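Local coordinates for protein aminotransferase, class I and II (Erwinia tasmaniensis, PDB 5Z0Q) that belongs to the class I and II aminotransferase family of PLP-dependent proteins and carries covalently bound pyridoxal-5'-phosphate, at residues Ala228-Ile233 against Pro255-Arg260; Met236-Ser241 against Ala284-Gly289; Pro315-Val320 against Gly328-Ser333. All blocks are in the same frame, centred on the assembly; numbering follows the deposited sequence.

Interaction 1. Residues Ala228-Ile233 against Pro255-Arg260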
loop_
_atom_site.group_PDB
_atom_site.type_symbol
_atom_site.label_atom_id
_atom_site.label_comp_id
_atom_site.label_asym_id
_atom_site.label_seq_id
_atom_site.Cartn_x
_atom_site.Cartn_y
_atom_site.Cartn_z
ATOM N N ALA A 228 -27.074 -10.232 8.311
ATOM C CA ALA A 228 -25.656 -10.199 8.650
ATOM C C ALA A 228 -24.828 -9.643 7.498
ATOM O O ALA A 228 -23.836 -8.942 7.719
ATOM C CB ALA A 228 -25.173 -11.599 9.029
ATOM N N ALA A 229 -25.222 -9.950 6.260
ATOM C CA ALA A 229 -24.483 -9.455 5.104
ATOM C C ALA A 229 -24.605 -7.941 4.975
ATOM O O ALA A 229 -23.631 -7.264 4.629
ATOM C CB ALA A 229 -24.975 -10.148 3.834
ATOM N N GLN A 230 -25.787 -7.392 5.254
ATOM C CA GLN A 230 -26.024 -5.961 5.105
ATOM C C GLN A 230 -25.520 -5.140 6.284
ATOM O O GLN A 230 -25.677 -3.915 6.273
ATOM C CB GLN A 230 -27.518 -5.697 4.896
ATOM C CG GLN A 230 -28.069 -6.253 3.592
ATOM C CD GLN A 230 -27.429 -5.616 2.373
ATOM O OE1 GLN A 230 -27.104 -4.428 2.379
ATOM N NE2 GLN A 230 -27.239 -6.405 1.321
ATOM N N ARG A 231 -24.915 -5.772 7.291
ATOM C CA ARG A 231 -24.433 -5.057 8.466
ATOM C C ARG A 231 -22.957 -5.317 8.747
ATOM O O ARG A 231 -22.457 -4.894 9.796
ATOM C CB ARG A 231 -25.267 -5.434 9.698
ATOM C CG ARG A 231 -24.968 -6.825 10.242
ATOM C CD ARG A 231 -26.048 -7.325 11.196
ATOM N NE ARG A 231 -26.337 -6.380 12.271
ATOM C CZ ARG A 231 -27.490 -5.731 12.404
ATOM N NH1 ARG A 231 -28.470 -5.930 11.534
ATOM N NH2 ARG A 231 -27.666 -4.888 13.412
ATOM N N SER A 232 -22.244 -5.985 7.842
ATOM C CA SER A 232 -20.895 -6.453 8.121
ATOM C C SER A 232 -19.955 -6.139 6.966
ATOM O O SER A 232 -20.371 -5.765 5.867
ATOM C CB SER A 232 -20.876 -7.962 8.397
ATOM O OG SER A 232 -21.133 -8.692 7.211
ATOM N N ILE A 233 -18.663 -6.300 7.245
ATOM C CA ILE A 233 -17.603 -6.246 6.247
ATOM C C ILE A 233 -16.690 -7.442 6.482
ATOM O O ILE A 233 -16.316 -7.726 7.625
ATOM C CB ILE A 233 -16.810 -4.925 6.314
ATOM C CG1 ILE A 233 -15.572 -4.995 5.417
ATOM C CG2 ILE A 233 -16.428 -4.590 7.752
ATOM C CD1 ILE A 233 -14.665 -3.793 5.527
ATOM N N PRO A 255 -21.359 -6.076 1.338
ATOM C CA PRO A 255 -22.600 -6.163 0.553
ATOM C C PRO A 255 -23.466 -4.919 0.650
ATOM O O PRO A 255 -24.189 -4.607 -0.304
ATOM C CB PRO A 255 -23.308 -7.390 1.149
ATOM C CG PRO A 255 -22.230 -8.158 1.850
ATOM C CD PRO A 255 -21.280 -7.124 2.366
ATOM N N ASN A 256 -23.416 -4.201 1.764
ATOM C CA ASN A 256 -24.235 -3.005 1.916
ATOM C C ASN A 256 -23.705 -1.900 1.011
ATOM O O ASN A 256 -22.516 -1.564 1.081
ATOM C CB ASN A 256 -24.241 -2.547 3.376
ATOM C CG ASN A 256 -25.298 -1.493 3.659
ATOM O OD1 ASN A 256 -25.464 -0.536 2.902
ATOM N ND2 ASN A 256 -26.020 -1.667 4.759
ATOM N N PRO A 257 -24.541 -1.317 0.146
ATOM C CA PRO A 257 -24.042 -0.241 -0.726
ATOM C C PRO A 257 -23.645 1.011 0.034
ATOM O O PRO A 257 -22.617 1.622 -0.283
ATOM C CB PRO A 257 -25.222 0.016 -1.676
ATOM C CG PRO A 257 -26.064 -1.223 -1.597
ATOM C CD PRO A 257 -25.918 -1.711 -0.191
ATOM N N GLU A 258 -24.432 1.414 1.036
ATOM C CA GLU A 258 -24.103 2.624 1.783
ATOM C C GLU A 258 -22.840 2.433 2.614
ATOM O O GLU A 258 -22.009 3.345 2.707
ATOM C CB GLU A 258 -25.273 3.030 2.677
ATOM C CG GLU A 258 -25.111 4.406 3.308
ATOM C CD GLU A 258 -25.434 4.419 4.791
ATOM O OE1 GLU A 258 -25.006 5.367 5.484
ATOM O OE2 GLU A 258 -26.110 3.481 5.267
ATOM N N LEU A 259 -22.681 1.261 3.232
ATOM C CA LEU A 259 -21.473 0.996 4.003
ATOM C C LEU A 259 -20.247 0.901 3.106
ATOM O O LEU A 259 -19.132 1.202 3.547
ATOM C CB LEU A 259 -21.635 -0.286 4.819
ATOM C CG LEU A 259 -22.731 -0.279 5.886
ATOM C CD1 LEU A 259 -22.742 -1.592 6.654
ATOM C CD2 LEU A 259 -22.561 0.899 6.835
ATOM N N ARG A 260 -20.428 0.487 1.849
ATOM C CA ARG A 260 -19.299 0.424 0.927
ATOM C C ARG A 260 -18.863 1.819 0.497
ATOM O O ARG A 260 -17.669 2.066 0.296
ATOM C CB ARG A 260 -19.657 -0.426 -0.291
ATOM C CG ARG A 260 -18.453 -0.844 -1.123
ATOM C CD ARG A 260 -18.868 -1.547 -2.408
ATOM N NE ARG A 260 -19.965 -2.487 -2.199
ATOM C CZ ARG A 260 -21.169 -2.362 -2.749
ATOM N NH1 ARG A 260 -21.427 -1.341 -3.553
ATOM N NH2 ARG A 260 -22.112 -3.261 -2.502
#

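Interaction 2. Residues Met236-Ser241 against Ala284-Gly289. With PLP (pyridoxal-5'-phosphate), chain M.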
loop_
_atom_site.group_PDB
_atom_site.type_symbol
_atom_site.label_atom_id
_atom_site.label_comp_id
_atom_site.label_asym_id
_atom_site.label_seq_id
_atom_site.Cartn_x
_atom_site.Cartn_y
_atom_site.Cartn_z
ATOM N N MET A 236 -10.684 -10.836 3.752
ATOM C CA MET A 236 -10.077 -12.095 3.345
ATOM C C MET A 236 -8.874 -11.816 2.454
ATOM O O MET A 236 -8.775 -10.766 1.816
ATOM C CB MET A 236 -11.080 -12.996 2.617
ATOM C CG MET A 236 -12.201 -13.512 3.501
ATOM S SD MET A 236 -13.429 -14.450 2.580
ATOM C CE MET A 236 -13.919 -13.239 1.354
ATOM N N SER A 237 -7.958 -12.788 2.414
ATOM C CA SER A 237 -6.713 -12.667 1.665
ATOM C C SER A 237 -5.985 -14.004 1.613
ATOM O O SER A 237 -6.121 -14.822 2.532
ATOM C CB SER A 237 -5.812 -11.602 2.294
ATOM O OG SER A 237 -4.504 -11.649 1.755
ATOM N N PRO A 238 -5.217 -14.273 0.556
ATOM C CA PRO A 238 -4.397 -15.491 0.533
ATOM C C PRO A 238 -3.005 -15.263 1.099
ATOM O O PRO A 238 -2.095 -16.065 0.860
ATOM C CB PRO A 238 -4.343 -15.836 -0.959
ATOM C CG PRO A 238 -4.370 -14.498 -1.623
ATOM C CD PRO A 238 -5.234 -13.601 -0.755
ATOM N N SER A 239 -2.830 -14.172 1.850
ATOM C CA SER A 239 -1.502 -13.798 2.330
ATOM C C SER A 239 -0.926 -14.861 3.258
ATOM O O SER A 239 0.224 -15.286 3.096
ATOM C CB SER A 239 -1.561 -12.441 3.033
ATOM O OG SER A 239 -1.842 -11.401 2.113
ATOM N N LYS A 240 -1.709 -15.302 4.240
ATOM C CA LYS A 240 -1.231 -16.301 5.186
ATOM C C LYS A 240 -1.446 -17.725 4.699
ATOM O O LYS A 240 -0.696 -18.624 5.093
ATOM C CB LYS A 240 -1.919 -16.115 6.538
ATOM C CG LYS A 240 -1.674 -14.758 7.156
ATOM C CD LYS A 240 -2.145 -14.717 8.592
ATOM C CE LYS A 240 -1.065 -14.153 9.491
ATOM N NZ LYS A 240 -0.615 -12.808 9.042
ATOM N N SER A 241 -2.453 -17.948 3.854
ATOM C CA SER A 241 -2.689 -19.290 3.335
ATOM C C SER A 241 -1.532 -19.752 2.461
ATOM O O SER A 241 -1.173 -20.934 2.468
ATOM C CB SER A 241 -3.999 -19.318 2.546
ATOM O OG SER A 241 -5.028 -18.645 3.251
ATOM N N ALA A 284 -2.946 -16.371 -8.769
ATOM C CA ALA A 284 -2.399 -17.716 -8.924
ATOM C C ALA A 284 -2.516 -18.524 -7.638
ATOM O O ALA A 284 -2.617 -19.756 -7.688
ATOM C CB ALA A 284 -0.940 -17.641 -9.372
ATOM N N ALA A 285 -2.504 -17.855 -6.483
ATOM C CA ALA A 285 -2.644 -18.563 -5.216
ATOM C C ALA A 285 -4.006 -19.236 -5.112
ATOM O O ALA A 285 -4.102 -20.431 -4.809
ATOM C CB ALA A 285 -2.429 -17.598 -4.050
ATOM N N TRP A 286 -5.074 -18.484 -5.372
ATOM C CA TRP A 286 -6.425 -19.016 -5.259
ATOM C C TRP A 286 -6.905 -19.726 -6.516
ATOM O O TRP A 286 -7.899 -20.458 -6.449
ATOM C CB TRP A 286 -7.405 -17.891 -4.904
ATOM C CG TRP A 286 -7.484 -17.611 -3.436
ATOM C CD1 TRP A 286 -7.013 -18.398 -2.425
ATOM C CD2 TRP A 286 -8.067 -16.460 -2.811
ATOM N NE1 TRP A 286 -7.268 -17.810 -1.209
ATOM C CE2 TRP A 286 -7.914 -16.619 -1.419
ATOM C CE3 TRP A 286 -8.703 -15.312 -3.293
ATOM C CZ2 TRP A 286 -8.374 -15.673 -0.503
ATOM C CZ3 TRP A 286 -9.160 -14.375 -2.382
ATOM C CH2 TRP A 286 -8.993 -14.562 -1.004
ATOM N N ARG A 287 -6.236 -19.536 -7.654
ATOM C CA ARG A 287 -6.679 -20.182 -8.884
ATOM C C ARG A 287 -6.126 -21.594 -9.033
ATOM O O ARG A 287 -6.868 -22.511 -9.403
ATOM C CB ARG A 287 -6.286 -19.345 -10.106
ATOM C CG ARG A 287 -7.116 -19.650 -11.345
ATOM C CD ARG A 287 -6.467 -19.147 -12.629
ATOM N NE ARG A 287 -6.269 -17.700 -12.638
ATOM C CZ ARG A 287 -5.081 -17.109 -12.553
ATOM N NH1 ARG A 287 -3.979 -17.841 -12.454
ATOM N NH2 ARG A 287 -4.994 -15.785 -12.572
ATOM N N GLU A 288 -4.835 -21.794 -8.752
ATOM C CA GLU A 288 -4.216 -23.095 -8.974
ATOM C C GLU A 288 -3.291 -23.528 -7.842
ATOM O O GLU A 288 -2.531 -24.487 -8.021
ATOM C CB GLU A 288 -3.443 -23.092 -10.300
ATOM C CG GLU A 288 -4.331 -22.978 -11.530
ATOM C CD GLU A 288 -3.562 -22.581 -12.773
ATOM O OE1 GLU A 288 -4.165 -22.575 -13.868
ATOM O OE2 GLU A 288 -2.358 -22.272 -12.654
ATOM N N GLY A 289 -3.327 -22.864 -6.691
ATOM C CA GLY A 289 -2.496 -23.242 -5.571
ATOM C C GLY A 289 -3.137 -24.176 -4.573
ATOM O O GLY A 289 -2.524 -24.484 -3.546
HETATM N N1 PLP M . -5.340 -10.463 10.335
HETATM C C2 PLP M . -4.933 -11.415 11.249
HETATM C C2A PLP M . -5.883 -11.893 12.308
HETATM C C3 PLP M . -3.646 -11.935 11.186
HETATM O O3 PLP M . -3.244 -12.880 12.093
HETATM C C4 PLP M . -2.767 -11.494 10.203
HETATM C C4A PLP M . -1.442 -12.174 10.021
HETATM C C5 PLP M . -3.180 -10.532 9.289
HETATM C C6 PLP M . -4.471 -10.020 9.358
HETATM C C5A PLP M . -2.217 -10.060 8.224
HETATM O O4P PLP M . -2.575 -8.782 7.747
HETATM P P PLP M . -1.542 -7.965 6.821
HETATM O O1P PLP M . -0.181 -7.952 7.479
HETATM O O2P PLP M . -2.026 -6.545 6.638
HETATM O O3P PLP M . -1.454 -8.651 5.479
#

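Interaction 3. Residues Pro315-Val320 against Gly328-Ser333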
loop_
_atom_site.group_PDB
_atom_site.type_symbol
_atom_site.label_atom_id
_atom_site.label_comp_id
_atom_site.label_asym_id
_atom_site.label_seq_id
_atom_site.Cartn_x
_atom_site.Cartn_y
_atom_site.Cartn_z
ATOM N N PRO A 315 5.878 -29.463 32.693
ATOM C CA PRO A 315 5.192 -29.198 33.965
ATOM C C PRO A 315 5.041 -27.713 34.295
ATOM O O PRO A 315 5.392 -27.260 35.389
ATOM C CB PRO A 315 6.090 -29.905 34.980
ATOM C CG PRO A 315 7.463 -29.714 34.412
ATOM C CD PRO A 315 7.312 -29.732 32.900
ATOM N N GLY A 316 4.504 -26.943 33.354
ATOM C CA GLY A 316 4.286 -25.531 33.600
ATOM C C GLY A 316 3.602 -24.814 32.457
ATOM O O GLY A 316 3.438 -23.591 32.489
ATOM N N LEU A 317 3.193 -25.569 31.441
ATOM C CA LEU A 317 2.587 -25.005 30.246
ATOM C C LEU A 317 1.305 -25.750 29.914
ATOM O O LEU A 317 1.226 -26.972 30.071
ATOM C CB LEU A 317 3.549 -25.071 29.054
ATOM C CG LEU A 317 4.949 -24.497 29.273
ATOM C CD1 LEU A 317 5.835 -24.784 28.074
ATOM C CD2 LEU A 317 4.882 -23.004 29.548
ATOM N N SER A 318 0.303 -25.003 29.459
ATOM C CA SER A 318 -0.938 -25.562 28.944
ATOM C C SER A 318 -1.198 -24.963 27.571
ATOM O O SER A 318 -0.922 -23.782 27.342
ATOM C CB SER A 318 -2.121 -25.276 29.875
ATOM O OG SER A 318 -1.875 -25.765 31.183
ATOM N N MET A 319 -1.721 -25.777 26.658
ATOM C CA MET A 319 -1.982 -25.303 25.306
ATOM C C MET A 319 -3.216 -25.987 24.744
ATOM O O MET A 319 -3.338 -27.214 24.812
ATOM C CB MET A 319 -0.785 -25.555 24.386
ATOM C CG MET A 319 -1.045 -25.175 22.942
ATOM S SD MET A 319 0.267 -25.682 21.822
ATOM C CE MET A 319 -0.374 -25.055 20.272
ATOM N N VAL A 320 -4.118 -25.189 24.186
ATOM C CA VAL A 320 -5.253 -25.714 23.438
ATOM C C VAL A 320 -4.793 -26.047 22.026
ATOM O O VAL A 320 -4.123 -25.239 21.372
ATOM C CB VAL A 320 -6.407 -24.698 23.424
ATOM C CG1 VAL A 320 -7.432 -25.065 22.364
ATOM C CG2 VAL A 320 -7.055 -24.623 24.792
ATOM N N GLY A 328 -1.243 -21.649 18.200
ATOM C CA GLY A 328 0.091 -21.615 18.774
ATOM C C GLY A 328 0.069 -20.896 20.114
ATOM O O GLY A 328 1.042 -20.254 20.500
ATOM N N TRP A 329 -1.050 -21.024 20.829
ATOM C CA TRP A 329 -1.345 -20.226 22.018
ATOM C C TRP A 329 -1.048 -21.055 23.265
ATOM O O TRP A 329 -1.813 -21.962 23.612
ATOM C CB TRP A 329 -2.803 -19.772 21.980
ATOM C CG TRP A 329 -3.168 -18.628 22.884
ATOM C CD1 TRP A 329 -4.208 -18.589 23.764
ATOM C CD2 TRP A 329 -2.517 -17.353 22.976
ATOM N NE1 TRP A 329 -4.243 -17.375 24.406
ATOM C CE2 TRP A 329 -3.214 -16.598 23.941
ATOM C CE3 TRP A 329 -1.408 -16.780 22.345
ATOM C CZ2 TRP A 329 -2.843 -15.301 24.286
ATOM C CZ3 TRP A 329 -1.040 -15.490 22.691
ATOM C CH2 TRP A 329 -1.755 -14.767 23.652
ATOM N N ILE A 330 0.052 -20.734 23.945
ATOM C CA ILE A 330 0.559 -21.522 25.066
ATOM C C ILE A 330 0.428 -20.710 26.347
ATOM O O ILE A 330 0.928 -19.582 26.429
ATOM C CB ILE A 330 2.023 -21.937 24.841
ATOM C CG1 ILE A 330 2.171 -22.699 23.523
ATOM C CG2 ILE A 330 2.526 -22.773 26.010
ATOM C CD1 ILE A 330 3.603 -23.035 23.178
ATOM N N ASP A 331 -0.228 -21.292 27.352
ATOM C CA ASP A 331 -0.349 -20.666 28.665
ATOM C C ASP A 331 0.920 -20.947 29.462
ATOM O O ASP A 331 1.192 -22.095 29.827
ATOM C CB ASP A 331 -1.583 -21.187 29.397
ATOM C CG ASP A 331 -1.843 -20.456 30.710
ATOM O OD1 ASP A 331 -1.060 -19.547 31.061
ATOM O OD2 ASP A 331 -2.838 -20.789 31.391
ATOM N N ALA A 332 1.694 -19.897 29.739
ATOM C CA ALA A 332 2.922 -20.009 30.513
ATOM C C ALA A 332 2.779 -19.414 31.909
ATOM O O ALA A 332 3.785 -19.078 32.542
ATOM C CB ALA A 332 4.081 -19.348 29.767
ATOM N N SER A 333 1.546 -19.272 32.401
ATOM C CA SER A 333 1.335 -18.724 33.735
ATOM C C SER A 333 1.859 -19.646 34.827
ATOM O O SER A 333 2.179 -19.170 35.921
ATOM C CB SER A 333 -0.150 -18.442 33.963
ATOM O OG SER A 333 -0.916 -19.630 33.861
#

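Interaction 1. Residues Ala228-Ile233 against Pro255-Arg260
Asn256 meets the backbone of Gln230 and also caps its own helix. Its CB lies against Gln230 O at 3.5 Å, with Gln230 OE1 only slightly farther. CG, anti to the backbone N (chi1 -168°), stays 3.6 Å from the same Gln230 O, and the amide sends ND2 to the loop and OD1 to the helix start. ND2 donates to Gln230 O at 2.7 Å; the bond is nearly straight (174°) and lies in the plane of both the carbonyl and the amide. OD1 serves as the N-cap acceptor, taking weak bonds from Glu258 N and Leu259 N. Asparagine suits the place because one short, flat group offers both a donor and an acceptor. The Gln230 side chain crosses it at about a right angle, with OE1 3.2 Å from Asn256 CA. Beside this polar bridge the Pro255 ring lies against the carbonyl O of Ala229, and its CG also touches Ala229 CB at 3.9 Å. Leu259, its CD1 3.8 Å from Gln230 O, also touches Leu200 of strand 200-204 and Phe111 of helix 101-111. The contact thus joins the turn after helix 226-229 to the start of helix 257-267, where strand 232-236 enters the large mixed sheet.

Interaction 2. Residues Met236-Ser241 against Ala284-Gly289
Pro238 CB lies over one face of the Trp286 indole, toward the rim of the ring, and a CH-pi contact joins them. This CB sits 3.8 Å from the centroid of the five-membered ring, 23° off the normal, and approaches NE1 most closely at 3.5 Å; the two side chains cross at about a right angle. Proline suits this place, for its compact ring presents C-H groups to an aromatic face. Apolar contacts extend the patch: Pro238 CD comes 3.8 Å from Trp286 CZ2, Pro238 CB meets Ala285 CB at 4.0 Å, and Met236 CB stands 4.5 Å from Trp286 CH2. Polar bonds stay within the loop or lead outside the pair. Ser237 OG accepts from Ser239 N at 3.0 Å, an ST turn, and from Ser239 OG, and also hydrogen-bonds to Ala249 O; Trp286 NE1 is satisfied by Asp209, which also binds Ser241 OG. Covalent linkage comes next: Lys240 NZ is bonded to C4A of pyridoxal-5'-phosphate at 1.4 Å, and Tyr66 of the second subunit hydrogen-bonds to both partners. The loop after strand 232-236 thus lies against helix 276-288 near its C-terminal end, and Trp286 also reaches helix 71-83 and Leu251 of strand 250-253.

Interaction 3. Residues Pro315-Val320 against Gly328-Ser333
Gly328 begins the contact by meeting the end of Met319: with CG anti to the backbone N (chi1 176°) and the chain extended beyond it, Met319 brings CE to 3.8 Å from Gly328 CA. A cis peptide bond precedes this glycine, and its positive phi (132°) is one that glycine tolerates readily. At Trp329 it is the carbonyl that faces the partner: Met319 CG comes within 3.4 Å of Trp329 O, whereas the indole leads away to stack on Phe362 and meet Trp151 edge-to-face. Ile330 follows, a branched apolar residue suited to a buried strand. Its CG1 touches Met319 SD at 3.9 Å, the two side chains crossing obliquely, and its CG2 meets Leu317 CB. Asp331 and Ser318 form an antiparallel hydrogen-bonded pair. Asp331 N donates to Ser318 O, and Ser318 N donates to Asp331 O at 3.1 Å. Asp331 OD1 turns back to its own chain: the bond from Ser333 N, 2.9 Å long, makes an Asx turn just after the strand, and Ser333 OG reaches OD1 from the same face. Ala332 CB touches Leu317 CD2 at 3.7 Å, a small residue beside a branched one. Met319, Ile330 and Leu317 all touch Val311 of helix 290-313. Together the two strands form a beta hairpin at the edge of a small mixed sheet, within the aminotransferase fold.

From the N terminus, residues 228-233 come first, followed almost at once by 236-241, so interactions 1 and 2 open on neighbouring parts of one chain path through strand 232-236. Interaction 1 closes first, at 255-260, after strand 250-253; interaction 2 closes later, at 284-289, so the two loops cross. Their centres are 24 Å apart, and together they tie both ends of strand 232-236 to the two consecutive helices 257-267 and 276-288. Interaction 3 comes afterwards in series, closing a short hairpin loop. It lies across the chain's centre from both others, nearest atoms about 11 Å from interaction 2, and belongs to the smaller sheet.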